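Local coordinates for giding protein-mglB (Thermus thermophilus, PDB 1J3W), which probably acts as a molecular adaptor and guanyl-nucleotide exchange factor of the Roadblock/LC7 family, at residues 23-37 against 99-113. Sequence-based numbering, arbitrary orientation.
Sequences TLRETGARYALLIDR and AGEHALLVLVFDETA
R30, next to Y31, reaches across to D110, just past the end of strand 103-109. Its CB lies 3.6 Å above the centre of the Y31 ring, over one face, and also touches V108 O. CG and CD then run past D110 OD1, and with chi3 at 177° the side chain stays stretched and carries NE out to the carboxylate. The result is a salt bridge gripped side-on by two nitrogens at one oxygen: NE makes a fairly straight hydrogen bond of 2.8 Å to D110 OD1 (160°), and NH2 adds a more bent one (136°). The carboxylate stands almost perpendicular to the guanidinium, 89° between planes, yet OD1 lies in the guanidinium plane, at its edge. D110 OD2 faces its own turn, accepting from T112 N in an Asx turn and from T112 OG1 on the syn lone pair. With an alanine here both carboxylate acceptors go, and R30 would probably lose its charge partner while T112 N and OG1 would lose theirs.

R30 N and Y31 N share V108 O in a classic beta bulge; Y31-V108, L33-V106 and I35-L104 are the antiparallel hydrogen-bonded pairs. On the face of these residues, I35 CD1 meets V106 CG2 at 4.0 Å, and helix 56-69 packs over I35, L33 and V108. V108 also touches L77 of the second subunit. On the other face, L107 CD2 presses tightly on A32 CB, 3.5 Å away, while its CD1 meets T23 CG2 at 3.9 Å. At the far end a water joins R37 NH1 to G100 O and A103 O. The bulge thus opens an antiparallel pairing of first and last strands at the centre of the five-stranded 2-1-5-4-3 sheet of the Roadblock/LC7 fold, with helices on both faces.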
ATOM      1  N   THR B  23      10.323 -12.691 -24.972  1.00 10.17           N
ATOM      2  CA  THR B  23      10.800 -11.591 -24.142  1.00 10.03           C
ATOM      3  C   THR B  23      11.968 -12.034 -23.257  1.00  9.53           C
ATOM      4  O   THR B  23      12.919 -11.278 -23.053  1.00 10.40           O
ATOM      5  CB  THR B  23       9.647 -11.024 -23.299  1.00 10.35           C
ATOM      6  OG1 THR B  23       8.607 -10.581 -24.186  1.00 11.21           O
ATOM      7  CG2 THR B  23      10.110  -9.827 -22.474  1.00 10.88           C
ATOM      8  N   LEU B  24      11.909 -13.257 -22.739  1.00 10.19           N
ATOM      9  CA  LEU B  24      13.010 -13.757 -21.918  1.00  9.92           C
ATOM     10  C   LEU B  24      14.279 -13.829 -22.765  1.00 10.38           C
ATOM     11  O   LEU B  24      15.351 -13.424 -22.323  1.00 11.56           O
ATOM     12  CB  LEU B  24      12.681 -15.142 -21.358  1.00 10.61           C
ATOM     13  CG  LEU B  24      11.614 -15.176 -20.260  1.00 10.43           C
ATOM     14  CD1 LEU B  24      11.231 -16.613 -19.981  1.00 12.79           C
ATOM     15  CD2 LEU B  24      12.146 -14.508 -18.989  1.00 12.76           C
ATOM     16  N   ARG B  25      14.158 -14.344 -23.983  1.00 11.01           N
ATOM     17  CA  ARG B  25      15.313 -14.455 -24.867  1.00 11.95           C
ATOM     18  C   ARG B  25      15.905 -13.098 -25.253  1.00 11.41           C
ATOM     19  O   ARG B  25      17.128 -12.929 -25.278  1.00 13.21           O
ATOM     20  CB  ARG B  25      14.936 -15.230 -26.134  1.00 13.96           C
ATOM     21  CG  ARG B  25      14.716 -16.717 -25.908  1.00 20.59           C
ATOM     22  CD  ARG B  25      14.613 -17.473 -27.228  1.00 24.68           C
ATOM     23  NE  ARG B  25      13.325 -17.290 -27.894  1.00 30.18           N
ATOM     24  CZ  ARG B  25      12.187 -17.850 -27.490  1.00 32.24           C
ATOM     25  NH1 ARG B  25      12.172 -18.632 -26.419  1.00 34.92           N
ATOM     26  NH2 ARG B  25      11.065 -17.633 -28.163  1.00 33.31           N
ATOM     27  N   GLU B  26      15.041 -12.131 -25.542  1.00 11.35           N
ATOM     28  CA  GLU B  26      15.491 -10.801 -25.945  1.00 11.28           C
ATOM     29  C   GLU B  26      16.074  -9.952 -24.825  1.00 11.48           C
ATOM     30  O   GLU B  26      16.945  -9.117 -25.062  1.00 12.78           O
ATOM     31  CB  GLU B  26      14.328 -10.022 -26.577  1.00 11.95           C
ATOM     32  CG  GLU B  26      13.785 -10.619 -27.862  1.00 14.87           C
ATOM     33  CD  GLU B  26      14.585 -10.222 -29.086  1.00 18.49           C
ATOM     34  OE1 GLU B  26      15.679  -9.638 -28.934  1.00 19.04           O
ATOM     35  OE2 GLU B  26      14.111 -10.496 -30.209  1.00 21.84           O
ATOM     36  N   THR B  27      15.593 -10.169 -23.606  1.00 10.57           N
ATOM     37  CA  THR B  27      16.025  -9.368 -22.464  1.00 10.71           C
ATOM     38  C   THR B  27      17.100  -9.963 -21.578  1.00  9.84           C
ATOM     39  O   THR B  27      17.871  -9.228 -20.963  1.00 11.69           O
ATOM     40  CB  THR B  27      14.842  -9.049 -21.522  1.00  9.82           C
ATOM     41  OG1 THR B  27      14.318 -10.274 -20.983  1.00  9.58           O
ATOM     42  CG2 THR B  27      13.747  -8.300 -22.261  1.00 11.22           C
ATOM     43  N   GLY B  28      17.141 -11.287 -21.506  1.00  9.79           N
ATOM     44  CA  GLY B  28      18.091 -11.935 -20.626  1.00  9.75           C
ATOM     45  C   GLY B  28      17.497 -12.057 -19.228  1.00 10.05           C
ATOM     46  O   GLY B  28      18.195 -12.437 -18.288  1.00 10.56           O
ATOM     47  N   ALA B  29      16.213 -11.733 -19.083  1.00  8.72           N
ATOM     48  CA  ALA B  29      15.546 -11.829 -17.784  1.00  8.61           C
ATOM     49  C   ALA B  29      15.381 -13.279 -17.334  1.00  8.83           C
ATOM     50  O   ALA B  29      15.442 -14.207 -18.145  1.00 10.30           O
ATOM     51  CB  ALA B  29      14.178 -11.151 -17.837  1.00  9.38           C
ATOM     52  N   ARG B  30      15.158 -13.461 -16.036  1.00  8.66           N
ATOM     53  CA  ARG B  30      14.981 -14.787 -15.461  1.00  8.70           C
ATOM     54  C   ARG B  30      13.562 -15.312 -15.584  1.00  8.65           C
ATOM     55  O   ARG B  30      13.342 -16.444 -16.014  1.00  8.67           O
ATOM     56  CB  ARG B  30      15.330 -14.789 -13.970  1.00 10.39           C
ATOM     57  CG  ARG B  30      16.784 -14.587 -13.619  1.00 12.99           C
ATOM     58  CD  ARG B  30      16.981 -14.871 -12.131  1.00 16.07           C
ATOM     59  NE  ARG B  30      18.377 -14.766 -11.721  1.00 20.15           N
ATOM     60  CZ  ARG B  30      18.835 -15.165 -10.540  1.00 19.48           C
ATOM     61  NH1 ARG B  30      18.008 -15.705  -9.653  1.00 22.85           N
ATOM     62  NH2 ARG B  30      20.118 -15.008 -10.239  1.00 22.56           N
ATOM     63  N   TYR B  31      12.597 -14.488 -15.184  1.00  8.68           N
ATOM     64  CA  TYR B  31      11.205 -14.918 -15.184  1.00  9.28           C
ATOM     65  C   TYR B  31      10.292 -13.867 -15.780  1.00  8.12           C
ATOM     66  O   TYR B  31      10.511 -12.664 -15.605  1.00  8.42           O
ATOM     67  CB  TYR B  31      10.762 -15.223 -13.741  1.00  9.85           C
ATOM     68  CG  TYR B  31      11.802 -15.965 -12.920  1.00 10.55           C
ATOM     69  CD1 TYR B  31      12.264 -17.220 -13.315  1.00  9.98           C
ATOM     70  CD2 TYR B  31      12.362 -15.386 -11.779  1.00 10.44           C
ATOM     71  CE1 TYR B  31      13.266 -17.876 -12.604  1.00  9.79           C
ATOM     72  CE2 TYR B  31      13.367 -16.038 -11.058  1.00 10.91           C
ATOM     73  CZ  TYR B  31      13.814 -17.279 -11.482  1.00  9.01           C
ATOM     74  OH  TYR B  31      14.827 -17.912 -10.794  1.00 12.52           O
ATOM     75  N   ALA B  32       9.265 -14.330 -16.479  1.00  8.04           N
ATOM     76  CA  ALA B  32       8.295 -13.440 -17.107  1.00  8.66           C
ATOM     77  C   ALA B  32       6.896 -13.928 -16.778  1.00  9.21           C
ATOM     78  O   ALA B  32       6.600 -15.117 -16.902  1.00 10.17           O
ATOM     79  CB  ALA B  32       8.501 -13.419 -18.611  1.00 10.09           C
ATOM     80  N   LEU B  33       6.030 -13.017 -16.353  1.00  8.49           N
ATOM     81  CA  LEU B  33       4.667 -13.400 -16.011  1.00 10.39           C
ATOM     82  C   LEU B  33       3.653 -12.373 -16.453  1.00 10.02           C
ATOM     83  O   LEU B  33       3.961 -11.185 -16.558  1.00 10.25           O
ATOM     84  CB  LEU B  33       4.488 -13.543 -14.497  1.00 14.01           C
ATOM     85  CG  LEU B  33       5.427 -14.304 -13.576  1.00 15.20           C
ATOM     86  CD1 LEU B  33       6.660 -13.457 -13.282  1.00 12.33           C
ATOM     87  CD2 LEU B  33       4.685 -14.602 -12.274  1.00 15.71           C
ATOM     88  N   LEU B  34       2.441 -12.848 -16.719  1.00 10.41           N
ATOM     89  CA  LEU B  34       1.350 -11.978 -16.959  1.00 10.77           C
ATOM     90  C   LEU B  34       0.379 -12.278 -15.876  1.00 10.76           C
ATOM     91  O   LEU B  34      -0.012 -13.416 -15.657  1.00 11.30           O
ATOM     92  CB  LEU B  34       0.739 -12.334 -18.313  1.00 10.64           C
ATOM     93  CG  LEU B  34      -0.500 -11.494 -18.624  1.00 12.88           C
ATOM     94  CD1 LEU B  34      -0.150 -10.038 -18.931  1.00 15.07           C
ATOM     95  CD2 LEU B  34      -1.284 -12.011 -19.828  1.00 15.35           C
ATOM     96  N   ILE B  35       0.040 -11.258 -15.100  1.00 10.23           N
ATOM     97  CA  ILE B  35      -0.845 -11.440 -13.955  1.00 10.75           C
ATOM     98  C   ILE B  35      -1.999 -10.459 -14.048  1.00 12.30           C
ATOM     99  O   ILE B  35      -1.911  -9.460 -14.754  1.00 12.15           O
ATOM    100  CB  ILE B  35      -0.089 -11.201 -12.622  1.00 10.53           C
ATOM    101  CG1 ILE B  35       0.258  -9.715 -12.457  1.00 12.02           C
ATOM    102  CG2 ILE B  35       1.203 -12.020 -12.610  1.00 11.20           C
ATOM    103  CD1 ILE B  35       0.914  -9.387 -11.129  1.00 12.42           C
ATOM    104  N   ASP B  36      -3.099 -10.743 -13.362  1.00 14.35           N
ATOM    105  CA  ASP B  36      -4.198  -9.794 -13.411  1.00 16.74           C
ATOM    106  C   ASP B  36      -4.002  -8.842 -12.247  1.00 17.80           C
ATOM    107  O   ASP B  36      -3.200  -9.106 -11.348  1.00 18.87           O
ATOM    108  CB  ASP B  36      -5.573 -10.494 -13.371  1.00 17.07           C
ATOM    109  CG  ASP B  36      -5.912 -11.113 -12.023  1.00 19.81           C
ATOM    110  OD1 ASP B  36      -6.999 -11.722 -11.936  1.00 25.90           O
ATOM    111  OD2 ASP B  36      -5.132 -11.007 -11.059  1.00 20.81           O
ATOM    112  N   ARG B  37      -4.711  -7.722 -12.257  1.00 19.18           N
ATOM    113  CA  ARG B  37      -4.532  -6.755 -11.189  1.00 21.05           C
ATOM    114  C   ARG B  37      -4.961  -7.263  -9.812  1.00 20.92           C
ATOM    115  O   ARG B  37      -4.765  -6.585  -8.805  1.00 24.25           O
ATOM    116  CB  ARG B  37      -5.242  -5.448 -11.553  1.00 19.82           C
ATOM    117  CG  ARG B  37      -4.741  -4.854 -12.873  1.00 22.17           C
ATOM    118  CD  ARG B  37      -5.243  -3.431 -13.077  1.00 20.21           C
ATOM    119  NE  ARG B  37      -4.735  -2.542 -12.040  1.00 19.03           N
ATOM    120  CZ  ARG B  37      -3.646  -1.785 -12.153  1.00 18.48           C
ATOM    121  NH1 ARG B  37      -2.934  -1.792 -13.271  1.00 15.52           N
ATOM    122  NH2 ARG B  37      -3.261  -1.029 -11.136  1.00 20.92           N
ATOM    123  N   ALA B  99      -0.452  -4.185 -19.028  1.00 15.56           N
ATOM    124  CA  ALA B  99      -0.753  -4.946 -20.235  1.00 16.62           C
ATOM    125  C   ALA B  99      -2.262  -4.801 -20.371  1.00 18.45           C
ATOM    126  O   ALA B  99      -3.022  -5.723 -20.078  1.00 19.84           O
ATOM    127  CB  ALA B  99      -0.367  -6.409 -20.056  1.00 17.07           C
ATOM    128  N   GLY B 100      -2.688  -3.622 -20.804  1.00 19.66           N
ATOM    129  CA  GLY B 100      -4.107  -3.371 -20.930  1.00 20.30           C
ATOM    130  C   GLY B 100      -4.607  -2.863 -19.594  1.00 20.76           C
ATOM    131  O   GLY B 100      -3.826  -2.663 -18.663  1.00 21.66           O
ATOM    132  N   GLU B 101      -5.914  -2.675 -19.480  1.00 21.56           N
ATOM    133  CA  GLU B 101      -6.492  -2.159 -18.253  1.00 21.92           C
ATOM    134  C   GLU B 101      -6.592  -3.134 -17.087  1.00 20.09           C
ATOM    135  O   GLU B 101      -6.688  -2.709 -15.939  1.00 20.41           O
ATOM    136  CB  GLU B 101      -7.885  -1.594 -18.542  1.00 26.39           C
ATOM    137  CG  GLU B 101      -7.870  -0.342 -19.396  1.00 31.47           C
ATOM    138  CD  GLU B 101      -7.094   0.784 -18.744  1.00 34.75           C
ATOM    139  OE1 GLU B 101      -7.470   1.191 -17.623  1.00 36.75           O
ATOM    140  OE2 GLU B 101      -6.109   1.260 -19.347  1.00 37.75           O
ATOM    141  N   HIS B 102      -6.550  -4.433 -17.361  1.00 18.06           N
ATOM    142  CA  HIS B 102      -6.709  -5.398 -16.281  1.00 17.48           C
ATOM    143  C   HIS B 102      -5.585  -6.391 -16.038  1.00 16.70           C
ATOM    144  O   HIS B 102      -5.769  -7.348 -15.287  1.00 17.21           O
ATOM    145  CB  HIS B 102      -8.008  -6.179 -16.485  1.00 21.23           C
ATOM    146  CG  HIS B 102      -9.204  -5.309 -16.713  1.00 24.30           C
ATOM    147  ND1 HIS B 102      -9.593  -4.892 -17.967  1.00 28.95           N
ATOM    148  CD2 HIS B 102     -10.076  -4.747 -15.843  1.00 27.63           C
ATOM    149  CE1 HIS B 102     -10.654  -4.113 -17.861  1.00 28.47           C
ATOM    150  NE2 HIS B 102     -10.967  -4.008 -16.582  1.00 28.69           N
ATOM    151  N   ALA B 103      -4.427  -6.175 -16.650  1.00 13.56           N
ATOM    152  CA  ALA B 103      -3.321  -7.101 -16.448  1.00 11.96           C
ATOM    153  C   ALA B 103      -1.984  -6.378 -16.360  1.00 10.37           C
ATOM    154  O   ALA B 103      -1.872  -5.209 -16.723  1.00 11.93           O
ATOM    155  CB  ALA B 103      -3.288  -8.137 -17.568  1.00 12.59           C
ATOM    156  N   LEU B 104      -0.978  -7.097 -15.877  1.00  9.98           N
ATOM    157  CA  LEU B 104       0.360  -6.550 -15.704  1.00 10.24           C
ATOM    158  C   LEU B 104       1.417  -7.530 -16.182  1.00 10.17           C
ATOM    159  O   LEU B 104       1.313  -8.731 -15.928  1.00 10.63           O
ATOM    160  CB  LEU B 104       0.625  -6.272 -14.223  1.00 11.28           C
ATOM    161  CG  LEU B 104      -0.291  -5.292 -13.483  1.00 11.80           C
ATOM    162  CD1 LEU B 104      -0.087  -5.415 -11.981  1.00 13.61           C
ATOM    163  CD2 LEU B 104       0.000  -3.881 -13.951  1.00 13.43           C
ATOM    164  N   LEU B 105       2.424  -7.010 -16.875  1.00 10.22           N
ATOM    165  CA  LEU B 105       3.550  -7.820 -17.324  1.00  9.56           C
ATOM    166  C   LEU B 105       4.606  -7.659 -16.237  1.00 10.23           C
ATOM    167  O   LEU B 105       4.881  -6.540 -15.804  1.00 10.93           O
ATOM    168  CB  LEU B 105       4.130  -7.298 -18.638  1.00  9.93           C
ATOM    169  CG  LEU B 105       5.517  -7.878 -18.957  1.00 12.60           C
ATOM    170  CD1 LEU B 105       5.411  -9.371 -19.265  1.00 11.68           C
ATOM    171  CD2 LEU B 105       6.124  -7.128 -20.119  1.00 14.40           C
ATOM    172  N   VAL B 106       5.183  -8.767 -15.794  1.00  9.37           N
ATOM    173  CA  VAL B 106       6.209  -8.740 -14.758  1.00  8.98           C
ATOM    174  C   VAL B 106       7.471  -9.447 -15.250  1.00  9.04           C
ATOM    175  O   VAL B 106       7.403 -10.566 -15.747  1.00  9.08           O
ATOM    176  CB  VAL B 106       5.734  -9.466 -13.477  1.00  8.27           C
ATOM    177  CG1 VAL B 106       6.825  -9.411 -12.410  1.00  9.59           C
ATOM    178  CG2 VAL B 106       4.437  -8.834 -12.964  1.00 11.44           C
ATOM    179  N   LEU B 107       8.615  -8.777 -15.142  1.00  9.33           N
ATOM    180  CA  LEU B 107       9.887  -9.385 -15.522  1.00  7.78           C
ATOM    181  C   LEU B 107      10.818  -9.298 -14.326  1.00  8.41           C
ATOM    182  O   LEU B 107      10.984  -8.229 -13.739  1.00  9.22           O
ATOM    183  CB  LEU B 107      10.536  -8.659 -16.704  1.00  8.96           C
ATOM    184  CG  LEU B 107       9.793  -8.665 -18.041  1.00  8.51           C
ATOM    185  CD1 LEU B 107      10.579  -7.869 -19.081  1.00 10.68           C
ATOM    186  CD2 LEU B 107       9.613 -10.106 -18.517  1.00 10.90           C
ATOM    187  N   VAL B 108      11.398 -10.430 -13.950  1.00  8.57           N
ATOM    188  CA  VAL B 108      12.355 -10.481 -12.849  1.00  9.07           C
ATOM    189  C   VAL B 108      13.695 -10.713 -13.528  1.00  9.66           C
ATOM    190  O   VAL B 108      13.834 -11.635 -14.340  1.00  9.25           O
ATOM    191  CB  VAL B 108      12.061 -11.646 -11.890  1.00  9.20           C
ATOM    192  CG1 VAL B 108      13.180 -11.763 -10.855  1.00 10.10           C
ATOM    193  CG2 VAL B 108      10.720 -11.423 -11.206  1.00 12.49           C
ATOM    194  N   PHE B 109      14.681  -9.886 -13.202  1.00  9.31           N
ATOM    195  CA  PHE B 109      15.974 -10.012 -13.856  1.00  9.56           C
ATOM    196  C   PHE B 109      17.138  -9.790 -12.912  1.00 11.71           C
ATOM    197  O   PHE B 109      16.962  -9.287 -11.802  1.00 13.05           O
ATOM    198  CB  PHE B 109      16.043  -9.018 -15.030  1.00 11.56           C
ATOM    199  CG  PHE B 109      15.885  -7.567 -14.627  1.00 10.91           C
ATOM    200  CD1 PHE B 109      17.000  -6.782 -14.338  1.00 12.10           C
ATOM    201  CD2 PHE B 109      14.619  -6.983 -14.541  1.00 12.18           C
ATOM    202  CE1 PHE B 109      16.857  -5.438 -13.968  1.00 13.85           C
ATOM    203  CE2 PHE B 109      14.466  -5.644 -14.173  1.00 12.12           C
ATOM    204  CZ  PHE B 109      15.583  -4.870 -13.886  1.00 13.14           C
ATOM    205  N   ASP B 110      18.320 -10.208 -13.347  1.00 11.39           N
ATOM    206  CA  ASP B 110      19.530 -10.018 -12.560  1.00 12.90           C
ATOM    207  C   ASP B 110      20.518  -9.205 -13.393  1.00 13.63           C
ATOM    208  O   ASP B 110      20.131  -8.597 -14.398  1.00 13.50           O
ATOM    209  CB  ASP B 110      20.112 -11.370 -12.093  1.00 13.48           C
ATOM    210  CG  ASP B 110      20.521 -12.283 -13.234  1.00 13.81           C
ATOM    211  OD1 ASP B 110      20.534 -13.517 -13.028  1.00 15.49           O
ATOM    212  OD2 ASP B 110      20.845 -11.785 -14.321  1.00 13.92           O
ATOM    213  N   GLU B 111      21.780  -9.169 -12.980  1.00 15.01           N
ATOM    214  CA  GLU B 111      22.776  -8.381 -13.697  1.00 17.80           C
ATOM    215  C   GLU B 111      23.033  -8.809 -15.136  1.00 16.17           C
ATOM    216  O   GLU B 111      23.596  -8.041 -15.916  1.00 17.36           O
ATOM    217  CB  GLU B 111      24.106  -8.374 -12.934  1.00 21.40           C
ATOM    218  CG  GLU B 111      24.623  -9.754 -12.586  1.00 27.20           C
ATOM    219  CD  GLU B 111      24.312 -10.138 -11.157  1.00 30.90           C
ATOM    220  OE1 GLU B 111      25.033  -9.665 -10.252  1.00 32.20           O
ATOM    221  OE2 GLU B 111      23.343 -10.899 -10.939  1.00 30.42           O
ATOM    222  N   THR B 112      22.622 -10.018 -15.500  1.00 14.15           N
ATOM    223  CA  THR B 112      22.859 -10.476 -16.864  1.00 14.18           C
ATOM    224  C   THR B 112      21.815  -9.996 -17.867  1.00 13.65           C
ATOM    225  O   THR B 112      21.904 -10.303 -19.055  1.00 14.69           O
ATOM    226  CB  THR B 112      22.997 -12.019 -16.945  1.00 13.23           C
ATOM    227  OG1 THR B 112      21.772 -12.663 -16.571  1.00 14.07           O
ATOM    228  CG2 THR B 112      24.119 -12.482 -16.030  1.00 15.56           C
ATOM    229  N   ALA B 113      20.840  -9.231 -17.392  1.00 13.71           N
ATOM    230  CA  ALA B 113      19.808  -8.677 -18.266  1.00 12.62           C
ATOM    231  C   ALA B 113      20.054  -7.175 -18.384  1.00 13.48           C
ATOM    232  O   ALA B 113      19.836  -6.425 -17.428  1.00 12.99           O
ATOM    233  CB  ALA B 113      18.428  -8.933 -17.684  1.00 12.42           C
TER
HETATM  234  O   HOH W   1      18.328 -11.934 -15.634  1.00  9.57           O
HETATM  235  O   HOH W   2      -3.222  -2.937 -15.903  1.00 15.54           O